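Local coordinates for HydG protein (Carboxydothermus hydrogenoformans, PDB 4RTB) that matures [FeFe]-hydrogenase as a radical S-adenosylmethionine enzyme that makes carbon monoxide and cyanide, and carries a [4Fe-4S] cluster, at residues Leu336-Val341 against Lys385-Ser390; Ile96-Pro101 against Glu380-Lys385; Glu45-Ile50 against Phe69-Glu74; Glu34-Val39 against Ser61-Gly66; Glu132-Glu137 against Glu166-Ala171. One frame throughout, in Å; residues are numbered along the deposited sequence.

From the N terminus, contact 4 opens first (34-39) and closes at 61-66, bringing helix 62-70 back against helix 23-39. Contact 3 (45-50 with 69-74) crosses it, because its segments alternate with those of contact 4, and it uses the far end of the same helix 62-70. Contact 2 then opens on strand 95-105 and closes only at helix 375-384. Nested inside that long loop is contact 5, between helices 131-144 and 158-175. Contact 1 (336-341 with 385-390) crosses contact 2, shares K385 with it and sets helix 330-339 against the turn into strand 388-390, the neighbour of strand 95-105 in the sheet. Contacts 3 and 5 lie about 50 Å apart, centre to centre.

Contact 1. Residues Leu336-Val341 against Lys385-Ser390; sequences LVELGV and KGFLPS
V337 lays its CG1 methyl over one face of the F387 ring, in a CH-pi contact 3.8 Å from the ring centroid and only 12° off the ring normal. The two side chains slide past each other in opposite directions, which brings V337 CB to 4.0 Å from F387 CE1 as well. E338 comes in from another direction: its CG sits at the ring edge, in plane, 3.7 Å from F387 CZ, and the rest of its extended chain carries the carboxylate on past the ring, its plane turned 48° from the ring plane. The opposite face is covered from within the turn itself, by K385 O, 4.0 Å above the plane and over its centre. With CG anti to its own carbonyl carbon (chi1 -68°), F387 throws the ring toward helix 330-339. Here two neighbouring units of the parallel beta/alpha architecture meet, the helix that precedes strand 343-345 and the turn that starts strand 388-390; both of these strands pair with strand 95-105, whose I96 also touches V337 and F387. Shortening F387 to an alanine would probably open a gap beneath V337 CG1 and leave the aliphatic part of E338 without its apolar neighbour. The helix ends at L339; G340 then takes a positive phi and V341 N bonds back to L336 O at 3.0 Å. Earlier in the same turn, V337 O accepts a hydrogen bond from K88 NZ.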
# COMPACT_ATOMS: atom_id res chain seq x y z
N LEU A 336 6.41 7.44 9.35
CA LEU A 336 5.70 6.21 9.02
C LEU A 336 6.63 5.24 8.31
O LEU A 336 6.55 4.03 8.53
CB LEU A 336 4.47 6.51 8.16
CG LEU A 336 3.42 7.41 8.82
CD1 LEU A 336 2.35 7.82 7.81
CD2 LEU A 336 2.80 6.73 10.03
N VAL A 337 7.52 5.76 7.47
CA VAL A 337 8.53 4.91 6.85
C VAL A 337 9.43 4.32 7.93
O VAL A 337 9.78 3.14 7.87
CB VAL A 337 9.37 5.68 5.80
CG1 VAL A 337 10.47 4.80 5.24
CG2 VAL A 337 8.48 6.20 4.68
N GLU A 338 9.80 5.13 8.92
CA GLU A 338 10.58 4.64 10.07
C GLU A 338 9.86 3.52 10.82
O GLU A 338 10.50 2.56 11.27
CB GLU A 338 10.88 5.79 11.05
CG GLU A 338 12.17 6.57 10.80
CD GLU A 338 12.31 7.79 11.71
OE1 GLU A 338 12.31 7.62 12.95
OE2 GLU A 338 12.41 8.91 11.18
N LEU A 339 8.54 3.64 10.96
CA LEU A 339 7.79 2.75 11.83
C LEU A 339 7.23 1.48 11.17
O LEU A 339 6.70 0.61 11.87
CB LEU A 339 6.63 3.52 12.48
CG LEU A 339 6.90 4.08 13.88
CD1 LEU A 339 7.81 5.30 13.81
CD2 LEU A 339 5.60 4.42 14.58
N GLY A 340 7.31 1.36 9.85
CA GLY A 340 6.87 0.13 9.21
C GLY A 340 6.59 0.15 7.72
O GLY A 340 6.71 -0.87 7.05
N VAL A 341 6.19 1.31 7.20
CA VAL A 341 5.87 1.47 5.79
C VAL A 341 7.03 1.06 4.89
O VAL A 341 8.16 1.49 5.10
CB VAL A 341 5.47 2.93 5.48
CG1 VAL A 341 5.42 3.17 3.98
CG2 VAL A 341 4.14 3.27 6.14
N LYS A 385 17.08 11.77 5.01
CA LYS A 385 16.57 11.12 6.22
C LYS A 385 17.17 9.72 6.38
O LYS A 385 16.76 8.95 7.25
CB LYS A 385 15.04 11.05 6.20
CG LYS A 385 14.36 12.38 5.93
CD LYS A 385 13.13 12.60 6.80
CE LYS A 385 12.48 13.95 6.50
NZ LYS A 385 11.18 14.12 7.22
N GLY A 386 18.15 9.41 5.53
CA GLY A 386 18.92 8.18 5.66
C GLY A 386 18.29 6.96 5.01
O GLY A 386 18.71 5.83 5.27
N PHE A 387 17.30 7.19 4.16
CA PHE A 387 16.54 6.10 3.54
C PHE A 387 17.07 5.72 2.16
O PHE A 387 17.68 6.53 1.46
CB PHE A 387 15.06 6.48 3.44
CG PHE A 387 14.37 6.57 4.77
CD1 PHE A 387 13.44 7.57 5.02
CD2 PHE A 387 14.63 5.64 5.77
CE1 PHE A 387 12.80 7.65 6.24
CE2 PHE A 387 13.99 5.72 6.99
CZ PHE A 387 13.07 6.73 7.23
N LEU A 388 16.83 4.47 1.77
CA LEU A 388 17.25 3.95 0.48
C LEU A 388 16.04 3.80 -0.46
O LEU A 388 15.25 2.87 -0.31
CB LEU A 388 17.95 2.60 0.64
CG LEU A 388 19.00 2.13 -0.37
CD1 LEU A 388 18.83 0.64 -0.64
CD2 LEU A 388 18.97 2.91 -1.68
N PRO A 389 15.91 4.73 -1.42
CA PRO A 389 14.83 4.67 -2.41
C PRO A 389 15.06 3.56 -3.41
O PRO A 389 16.20 3.38 -3.87
CB PRO A 389 14.89 6.05 -3.09
CG PRO A 389 15.76 6.89 -2.20
CD PRO A 389 16.72 5.94 -1.57
N SER A 390 14.02 2.82 -3.76
CA SER A 390 14.17 1.68 -4.66
C SER A 390 13.08 1.65 -5.72
O SER A 390 12.03 2.27 -5.58
CB SER A 390 14.16 0.37 -3.87
OG SER A 390 14.04 0.63 -2.49

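Contact 2. Residues Ile96-Pro101 against Glu380-Lys385; sequences IVLFAP and EVLIDK
L382 serves both strand residues with a single methyl: its CD1 lies 3.8 Å from I96 CG2 and 4.1 Å from L98 CD2. The two approaches differ. I96 crosses L382 at about a right angle and offers the branch methyl, because its CG1 is anti to the backbone N (chi1 175°) and leads the CD1 end another way. L98 meets L382 tip to tip, each leucine reaching toward the other with CG anti to its own carbonyl carbon. Strand geometry sets the spacing: I96 and L98, two residues apart, face the helix together, while V97 between them turns to the other side and touches Q343. The second shell fixes both backbones. I96 is hydrogen-bonded to L388 and S390, L98 to S390, and V97 pairs with S342 and M344, so strand 95-105 is held between strands 388-390 and 343-345 of the parallel sheet. On the helix, K385 N to V381 O, at 3.0 Å, keeps the last turn wound around L382, and a probable hydrogen bond from F387 N to L382 O, also 3.0 Å, ties that turn to the next strand. R333 and D334 of helix 330-339 border L382, and E380 makes a salt bridge to K443 of helix 438-454. Between strand and helix themselves no hydrogen bond forms: three buried aliphatic side chains join them by dispersion and exclusion of water, without directional bonds.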
# COMPACT_ATOMS: atom_id res chain seq x y z
N ILE A 96 12.96 1.95 1.11
CA ILE A 96 11.59 2.36 0.83
C ILE A 96 11.33 2.27 -0.68
O ILE A 96 12.08 2.82 -1.49
CB ILE A 96 11.31 3.78 1.34
CG1 ILE A 96 9.91 4.25 0.92
CG2 ILE A 96 12.39 4.76 0.88
CD1 ILE A 96 8.79 3.50 1.61
N VAL A 97 10.29 1.54 -1.05
CA VAL A 97 9.99 1.32 -2.46
C VAL A 97 9.03 2.37 -2.99
O VAL A 97 8.03 2.69 -2.35
CB VAL A 97 9.40 -0.08 -2.69
CG1 VAL A 97 9.25 -0.35 -4.18
CG2 VAL A 97 10.28 -1.14 -2.04
N LEU A 98 9.35 2.92 -4.16
CA LEU A 98 8.54 3.98 -4.75
C LEU A 98 7.79 3.52 -6.00
O LEU A 98 8.34 2.80 -6.84
CB LEU A 98 9.40 5.20 -5.08
CG LEU A 98 10.21 5.80 -3.93
CD1 LEU A 98 10.79 7.15 -4.35
CD2 LEU A 98 9.38 5.94 -2.66
N PHE A 99 6.53 3.93 -6.10
CA PHE A 99 5.72 3.64 -7.27
C PHE A 99 4.82 4.83 -7.59
O PHE A 99 4.62 5.71 -6.75
CB PHE A 99 4.87 2.38 -7.05
CG PHE A 99 3.73 2.58 -6.10
CD1 PHE A 99 3.92 2.51 -4.73
CD2 PHE A 99 2.44 2.83 -6.58
CE1 PHE A 99 2.87 2.69 -3.86
CE2 PHE A 99 1.39 3.01 -5.71
CZ PHE A 99 1.60 2.94 -4.34
N ALA A 100 4.28 4.84 -8.80
CA ALA A 100 3.34 5.87 -9.21
C ALA A 100 2.04 5.25 -9.69
O ALA A 100 2.05 4.31 -10.49
CB ALA A 100 3.95 6.75 -10.29
N PRO A 101 0.90 5.76 -9.19
CA PRO A 101 -0.41 5.27 -9.62
C PRO A 101 -0.84 5.86 -10.95
O PRO A 101 -0.77 7.08 -11.14
CB PRO A 101 -1.33 5.73 -8.49
CG PRO A 101 -0.68 6.95 -7.95
CD PRO A 101 0.80 6.74 -8.10
N GLU A 380 15.47 13.36 -2.78
CA GLU A 380 16.42 14.16 -2.03
C GLU A 380 16.12 14.07 -0.53
O GLU A 380 16.99 13.71 0.28
CB GLU A 380 16.36 15.62 -2.50
CG GLU A 380 17.68 16.36 -2.54
CD GLU A 380 17.56 17.67 -3.30
OE1 GLU A 380 16.46 17.96 -3.82
OE2 GLU A 380 18.57 18.41 -3.37
N VAL A 381 14.88 14.39 -0.17
CA VAL A 381 14.45 14.34 1.22
C VAL A 381 14.66 12.95 1.83
O VAL A 381 15.19 12.83 2.93
CB VAL A 381 12.97 14.73 1.37
CG1 VAL A 381 12.55 14.69 2.83
CG2 VAL A 381 12.73 16.11 0.78
N LEU A 382 14.26 11.91 1.10
CA LEU A 382 14.44 10.54 1.57
C LEU A 382 15.91 10.23 1.83
O LEU A 382 16.26 9.63 2.84
CB LEU A 382 13.88 9.54 0.57
CG LEU A 382 12.36 9.36 0.53
CD1 LEU A 382 11.97 8.29 -0.48
CD2 LEU A 382 11.84 9.01 1.91
N ILE A 383 16.76 10.66 0.91
CA ILE A 383 18.18 10.35 0.99
C ILE A 383 18.81 11.11 2.16
O ILE A 383 19.82 10.67 2.72
CB ILE A 383 18.91 10.68 -0.33
CG1 ILE A 383 19.92 9.59 -0.67
CG2 ILE A 383 19.58 12.05 -0.29
CD1 ILE A 383 20.70 9.88 -1.93
N ASP A 384 18.21 12.23 2.54
CA ASP A 384 18.72 12.99 3.68
C ASP A 384 18.24 12.42 5.01
O ASP A 384 18.92 12.56 6.03
CB ASP A 384 18.32 14.47 3.57
CG ASP A 384 19.48 15.35 3.15
OD1 ASP A 384 20.11 15.97 4.03
OD2 ASP A 384 19.78 15.41 1.93
N LYS A 385 17.08 11.77 5.01
CA LYS A 385 16.57 11.12 6.22
C LYS A 385 17.17 9.72 6.38
O LYS A 385 16.76 8.95 7.25
CB LYS A 385 15.04 11.05 6.20
CG LYS A 385 14.36 12.38 5.93
CD LYS A 385 13.13 12.60 6.80
CE LYS A 385 12.48 13.95 6.50
NZ LYS A 385 11.18 14.12 7.22

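Contact 3. Residues Glu45-Ile50 against Phe69-Glu74; sequences EEISQI and FANDTE
I47 puts the end of its chain, CD1, against the side chain of N71, 4.0 Å from N71 CB and 4.1 Å from N71 CG. Its CG1 is anti to the carbonyl carbon (chi1 -66°) and the chain runs on extended, which pushes CD1 well clear of helix 43-56 toward the turn after helix 62-70. N71 has the same first rotation, CG anti to its carbonyl carbon at -60°, and the two side chains cross obliquely. The methyl lies along the asparagine from CB to the amide oxygen, N71 OD1 being 4.1 Å from I47 CD1, while ND2 turns back to its own helix end and is hydrogen-bonded to I67 O. T73 touches the same methyl more loosely, its CG2 4.3 Å from I47 CD1. Its chi1 of 87° lets the branches divide the work: CG2 faces I47, and OG1 is hydrogen-bonded to L76 N. D72, between the two, points away from helix 43-56, and its carboxylate forms a salt bridge with K308. T73 is thus the N-cap of helix 74-91, and the whole is a short connection between two successive helices, capped at the start of the second and packed at the surface against an earlier helix by one isoleucine.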
# COMPACT_ATOMS: atom_id res chain seq x y z
N GLU A 45 -3.41 -4.30 34.14
CA GLU A 45 -2.74 -5.59 34.12
C GLU A 45 -2.37 -6.02 32.70
O GLU A 45 -1.18 -6.20 32.40
CB GLU A 45 -3.63 -6.66 34.77
N GLU A 46 -3.38 -6.13 31.84
CA GLU A 46 -3.18 -6.54 30.46
C GLU A 46 -2.09 -5.70 29.81
O GLU A 46 -1.10 -6.25 29.31
CB GLU A 46 -4.47 -6.41 29.66
CG GLU A 46 -5.71 -6.28 30.53
CD GLU A 46 -6.23 -7.61 31.02
OE1 GLU A 46 -7.33 -7.63 31.62
OE2 GLU A 46 -5.56 -8.64 30.81
N ILE A 47 -2.25 -4.38 29.86
CA ILE A 47 -1.28 -3.47 29.26
C ILE A 47 0.12 -3.85 29.71
O ILE A 47 1.01 -4.06 28.86
CB ILE A 47 -1.57 -2.00 29.63
CG1 ILE A 47 -2.89 -1.55 29.02
CG2 ILE A 47 -0.43 -1.11 29.17
CD1 ILE A 47 -3.20 -0.08 29.25
N SER A 48 0.30 -4.02 31.02
CA SER A 48 1.60 -4.36 31.58
C SER A 48 2.19 -5.56 30.86
O SER A 48 3.30 -5.47 30.31
CB SER A 48 1.48 -4.65 33.08
OG SER A 48 1.01 -3.52 33.78
N GLN A 49 1.44 -6.66 30.80
CA GLN A 49 1.99 -7.89 30.24
C GLN A 49 2.35 -7.63 28.78
O GLN A 49 3.43 -8.04 28.33
CB GLN A 49 1.02 -9.07 30.41
CG GLN A 49 -0.18 -9.09 29.48
CD GLN A 49 -1.30 -9.97 29.99
OE1 GLN A 49 -1.22 -10.52 31.09
NE2 GLN A 49 -2.36 -10.11 29.20
N ILE A 50 1.50 -6.89 28.08
CA ILE A 50 1.75 -6.59 26.68
C ILE A 50 3.08 -5.87 26.56
O ILE A 50 3.93 -6.25 25.75
CB ILE A 50 0.63 -5.74 26.05
CG1 ILE A 50 -0.71 -6.48 26.12
CG2 ILE A 50 0.97 -5.40 24.61
CD1 ILE A 50 -1.88 -5.68 25.60
N PHE A 69 -3.70 -0.91 20.46
CA PHE A 69 -4.21 0.19 19.66
C PHE A 69 -5.13 1.09 20.47
O PHE A 69 -5.00 2.31 20.47
CB PHE A 69 -4.95 -0.32 18.43
CG PHE A 69 -5.54 0.78 17.60
CD1 PHE A 69 -6.87 1.14 17.74
CD2 PHE A 69 -4.76 1.47 16.69
CE1 PHE A 69 -7.41 2.16 16.99
CE2 PHE A 69 -5.29 2.49 15.93
CZ PHE A 69 -6.62 2.83 16.08
N ALA A 70 -6.08 0.46 21.17
CA ALA A 70 -7.15 1.17 21.85
C ALA A 70 -6.66 2.13 22.93
O ALA A 70 -7.23 3.20 23.13
CB ALA A 70 -8.13 0.16 22.45
N ASN A 71 -5.59 1.74 23.63
CA ASN A 71 -5.11 2.50 24.78
C ASN A 71 -3.87 3.34 24.49
O ASN A 71 -2.88 2.84 23.96
CB ASN A 71 -4.81 1.55 25.94
CG ASN A 71 -6.03 0.77 26.38
OD1 ASN A 71 -6.69 1.12 27.36
ND2 ASN A 71 -6.33 -0.31 25.67
N ASP A 72 -3.93 4.62 24.84
CA ASP A 72 -2.80 5.53 24.63
C ASP A 72 -2.09 5.89 25.93
O ASP A 72 -2.54 6.77 26.67
CB ASP A 72 -3.26 6.81 23.92
CG ASP A 72 -3.71 6.56 22.50
OD1 ASP A 72 -4.40 7.43 21.93
OD2 ASP A 72 -3.38 5.49 21.94
N THR A 73 -0.98 5.21 26.22
CA THR A 73 -0.14 5.57 27.36
C THR A 73 1.29 5.80 26.87
O THR A 73 1.69 5.25 25.85
CB THR A 73 -0.14 4.48 28.46
OG1 THR A 73 0.87 3.51 28.18
CG2 THR A 73 -1.50 3.80 28.55
N GLU A 74 2.05 6.61 27.61
CA GLU A 74 3.40 6.97 27.20
C GLU A 74 4.30 5.75 27.01
O GLU A 74 4.90 5.56 25.95
CB GLU A 74 4.03 7.92 28.22

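Contact 4. Residues Glu34-Val39 against Ser61-Gly66; sequences EIVNKV and SLIEAG
V36 has CG1 anti to its backbone N (chi1 173°) and CG2 anti to its carbonyl carbon, a rotation that spreads both methyls over the backbone of helix 62-70. CG2 drops onto the first turn, 3.8 Å from I63 O, and CG1 reaches one turn further, 3.9 Å from G66 C and 4.1 Å from G66 O. I63, its CG1 anti to the carbonyl carbon (chi1 -54°), brings its other branch alongside: I63 CG2 is 4.2 Å from V36 CG2 as the two side chains slide past each other in opposite directions. At the more exposed border, I35 CG2 approaches the same I63 methyl at 4.4 Å. G66 matters by what it lacks, since a CB there would point at V36 and collide with its CG2. The helical segments approach to 9.3 Å between axes and cross at -49°, in the helical N-terminal part of the chain, where L258 of helix 257-275 also borders V36. Trimming V36 to an alanine would probably leave a gap above I63 O and G66, with the I63 methyl short of its nearest partner. Facing the other way, E64 makes a salt bridge to K53 of helix 43-56, so the charge is dealt with away from this interface. What joins helix 23-39 to helix 62-70 here is apolar: branched side chains against one another and against bare helix backbone, with no hydrogen bond between the segments.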
# COMPACT_ATOMS: atom_id res chain seq x y z
N GLU A 34 -15.37 -7.37 20.61
CA GLU A 34 -16.15 -7.31 21.83
C GLU A 34 -15.21 -7.44 23.03
O GLU A 34 -15.17 -6.56 23.90
CB GLU A 34 -17.22 -8.40 21.86
N ILE A 35 -14.45 -8.54 23.04
CA ILE A 35 -13.57 -8.86 24.16
C ILE A 35 -12.68 -7.68 24.52
O ILE A 35 -12.72 -7.20 25.66
CB ILE A 35 -12.68 -10.08 23.84
CG1 ILE A 35 -13.53 -11.32 23.59
CG2 ILE A 35 -11.71 -10.33 24.98
CD1 ILE A 35 -12.73 -12.56 23.26
N VAL A 36 -11.91 -7.21 23.54
CA VAL A 36 -11.06 -6.04 23.69
C VAL A 36 -11.78 -4.90 24.42
O VAL A 36 -11.24 -4.36 25.39
CB VAL A 36 -10.57 -5.52 22.32
CG1 VAL A 36 -9.83 -4.21 22.49
CG2 VAL A 36 -9.69 -6.56 21.64
N ASN A 37 -12.99 -4.58 23.99
CA ASN A 37 -13.72 -3.47 24.59
C ASN A 37 -14.00 -3.68 26.07
O ASN A 37 -13.87 -2.76 26.87
CB ASN A 37 -15.02 -3.21 23.83
CG ASN A 37 -14.79 -2.49 22.51
OD1 ASN A 37 -14.54 -1.28 22.49
ND2 ASN A 37 -14.88 -3.22 21.41
N LYS A 38 -14.36 -4.91 26.46
CA LYS A 38 -14.46 -5.22 27.88
C LYS A 38 -13.11 -4.93 28.53
O LYS A 38 -13.00 -4.15 29.48
CB LYS A 38 -14.87 -6.67 28.11
CG LYS A 38 -16.33 -6.98 27.83
CD LYS A 38 -16.87 -7.98 28.84
CE LYS A 38 -15.95 -9.19 28.97
NZ LYS A 38 -16.28 -10.02 30.16
N VAL A 39 -12.06 -5.53 27.96
CA VAL A 39 -10.71 -5.35 28.47
C VAL A 39 -10.32 -3.87 28.47
O VAL A 39 -9.38 -3.46 29.16
CB VAL A 39 -9.70 -6.19 27.66
CG1 VAL A 39 -8.33 -6.15 28.28
CG2 VAL A 39 -10.18 -7.64 27.57
N SER A 61 -0.62 -11.36 20.29
CA SER A 61 -1.85 -11.92 19.77
C SER A 61 -2.85 -10.84 19.36
O SER A 61 -2.65 -9.66 19.64
CB SER A 61 -2.49 -12.87 20.79
OG SER A 61 -3.23 -12.15 21.76
N LEU A 62 -3.92 -11.26 18.68
CA LEU A 62 -4.94 -10.36 18.15
C LEU A 62 -5.52 -9.43 19.21
O LEU A 62 -5.55 -8.21 19.03
CB LEU A 62 -6.07 -11.18 17.52
CG LEU A 62 -6.49 -10.90 16.07
CD1 LEU A 62 -8.01 -10.81 15.97
CD2 LEU A 62 -5.83 -9.65 15.53
N ILE A 63 -5.97 -10.02 20.31
CA ILE A 63 -6.55 -9.29 21.43
C ILE A 63 -5.59 -8.23 21.98
O ILE A 63 -5.96 -7.06 22.14
CB ILE A 63 -6.95 -10.25 22.58
CG1 ILE A 63 -7.88 -11.36 22.07
CG2 ILE A 63 -7.60 -9.49 23.72
CD1 ILE A 63 -7.17 -12.65 21.69
N GLU A 64 -4.35 -8.64 22.25
CA GLU A 64 -3.36 -7.75 22.84
C GLU A 64 -2.97 -6.64 21.87
O GLU A 64 -2.61 -5.54 22.30
CB GLU A 64 -2.12 -8.55 23.26
CG GLU A 64 -2.44 -9.94 23.80
CD GLU A 64 -1.33 -10.52 24.65
OE1 GLU A 64 -0.62 -11.44 24.17
OE2 GLU A 64 -1.17 -10.07 25.80
N ALA A 65 -3.03 -6.93 20.58
CA ALA A 65 -2.84 -5.91 19.56
C ALA A 65 -3.97 -4.90 19.63
O ALA A 65 -3.75 -3.68 19.52
CB ALA A 65 -2.77 -6.54 18.17
N GLY A 66 -5.19 -5.41 19.81
CA GLY A 66 -6.36 -4.56 19.94
C GLY A 66 -6.25 -3.61 21.10
O GLY A 66 -6.51 -2.41 20.98

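Contact 5. Residues Glu132-Glu137 against Glu166-Ala171; sequences EEAVDE and EEIIPA
A134 and I168 make the first of two apolar contacts, the alanine CB lying 3.8 Å from I168 CD1 and 4.2 Å from I168 CG2, so that the isoleucine brings both its chain end and its branch to one small methyl. I168 leaves its helix at an angle to the partner, but with CG1 anti to the carbonyl carbon (chi1 -77°) its end swings closer. The second contact pairs V135 CG2 with A171 CB at 4.1 Å; the same valine methyl is 4.2 Å from A171 O. An alanine on each helix thus meets a branched residue of the other, and the backbones come correspondingly near, 7.1 Å between V135 CA and A171 CA. These are two successive outer helices of the beta/alpha barrel in the radical SAM domain: helix 131-144 leads into strand 148-153 and helix 158-175 into strand 180-184, while A134 also touches L104 on strand 95-105. The I168 side chain is about 7 Å from that of M153, which binds S-adenosylmethionine. Backbone bonding is regular in helix 131-144, with E137 N bonded to E133 O at 2.9 Å, whereas helix 158-175 is kinked at P170, whose N cannot donate to the turn before. No polar bond spans the two segments; the buried E137 instead takes the backbone N of Y355 and of R356 with its two carboxylate oxygens, and E166 forms a salt bridge with R195.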
# COMPACT_ATOMS: atom_id res chain seq x y z
N GLU A 132 -3.17 5.03 -26.80
CA GLU A 132 -2.10 6.00 -26.99
C GLU A 132 -1.92 6.88 -25.75
O GLU A 132 -0.80 7.15 -25.33
CB GLU A 132 -2.37 6.86 -28.22
CG GLU A 132 -2.66 6.07 -29.48
N GLU A 133 -3.04 7.31 -25.17
CA GLU A 133 -3.00 8.16 -23.97
C GLU A 133 -2.40 7.43 -22.77
O GLU A 133 -1.49 7.95 -22.12
CB GLU A 133 -4.41 8.66 -23.63
CG GLU A 133 -4.78 9.96 -24.33
CD GLU A 133 -6.28 10.13 -24.51
OE1 GLU A 133 -6.69 11.01 -25.30
OE2 GLU A 133 -7.05 9.39 -23.87
N ALA A 134 -2.89 6.22 -22.50
CA ALA A 134 -2.38 5.42 -21.39
C ALA A 134 -0.89 5.12 -21.55
O ALA A 134 -0.11 5.29 -20.61
CB ALA A 134 -3.17 4.12 -21.28
N VAL A 135 -0.51 4.69 -22.75
CA VAL A 135 0.89 4.42 -23.05
C VAL A 135 1.76 5.67 -22.86
O VAL A 135 2.86 5.59 -22.32
CB VAL A 135 1.06 3.87 -24.48
CG1 VAL A 135 2.46 4.17 -25.03
CG2 VAL A 135 0.78 2.37 -24.51
N ASP A 136 1.24 6.82 -23.28
CA ASP A 136 1.96 8.08 -23.13
C ASP A 136 2.13 8.44 -21.66
O ASP A 136 3.16 8.99 -21.26
CB ASP A 136 1.23 9.20 -23.87
CG ASP A 136 2.15 10.00 -24.77
OD1 ASP A 136 2.10 11.24 -24.72
OD2 ASP A 136 2.92 9.38 -25.54
N GLU A 137 1.12 8.12 -20.86
CA GLU A 137 1.18 8.29 -19.42
C GLU A 137 2.27 7.41 -18.82
O GLU A 137 3.02 7.84 -17.94
CB GLU A 137 -0.17 7.97 -18.78
CG GLU A 137 -1.29 8.94 -19.14
CD GLU A 137 -1.11 10.30 -18.49
OE1 GLU A 137 -1.49 10.45 -17.32
OE2 GLU A 137 -0.59 11.21 -19.17
N GLU A 166 -6.72 -5.90 -21.41
CA GLU A 166 -6.14 -6.92 -22.27
C GLU A 166 -5.45 -6.29 -23.47
O GLU A 166 -4.53 -6.88 -24.04
CB GLU A 166 -7.21 -7.91 -22.75
CG GLU A 166 -7.30 -9.17 -21.90
CD GLU A 166 -8.61 -9.90 -22.07
OE1 GLU A 166 -9.50 -9.37 -22.79
OE2 GLU A 166 -8.77 -10.99 -21.50
N GLU A 167 -5.89 -5.10 -23.85
CA GLU A 167 -5.20 -4.38 -24.91
C GLU A 167 -4.15 -3.40 -24.37
O GLU A 167 -3.13 -3.18 -25.01
CB GLU A 167 -6.20 -3.63 -25.80
CG GLU A 167 -6.48 -4.33 -27.12
CD GLU A 167 -6.82 -3.36 -28.24
OE1 GLU A 167 -6.99 -2.16 -27.95
OE2 GLU A 167 -6.90 -3.80 -29.40
N ILE A 168 -4.40 -2.84 -23.19
CA ILE A 168 -3.54 -1.77 -22.69
C ILE A 168 -2.27 -2.27 -21.97
O ILE A 168 -1.18 -1.75 -22.23
CB ILE A 168 -4.33 -0.84 -21.74
CG1 ILE A 168 -5.21 0.09 -22.58
CG2 ILE A 168 -3.39 -0.04 -20.85
CD1 ILE A 168 -5.67 1.32 -21.85
N ILE A 169 -2.40 -3.25 -21.09
CA ILE A 169 -1.26 -3.70 -20.29
C ILE A 169 -0.09 -4.26 -21.11
O ILE A 169 1.05 -3.83 -20.91
CB ILE A 169 -1.70 -4.74 -19.23
CG1 ILE A 169 -2.51 -4.05 -18.13
CG2 ILE A 169 -0.50 -5.45 -18.63
CD1 ILE A 169 -2.97 -4.98 -17.04
N PRO A 170 -0.34 -5.20 -22.05
CA PRO A 170 0.80 -5.67 -22.84
C PRO A 170 1.41 -4.55 -23.68
O PRO A 170 2.62 -4.56 -23.94
CB PRO A 170 0.19 -6.74 -23.75
CG PRO A 170 -1.07 -7.15 -23.07
CD PRO A 170 -1.58 -5.91 -22.42
N ALA A 171 0.58 -3.60 -24.09
CA ALA A 171 1.05 -2.44 -24.83
C ALA A 171 2.03 -1.63 -23.99
O ALA A 171 3.05 -1.16 -24.49
CB ALA A 171 -0.12 -1.58 -25.27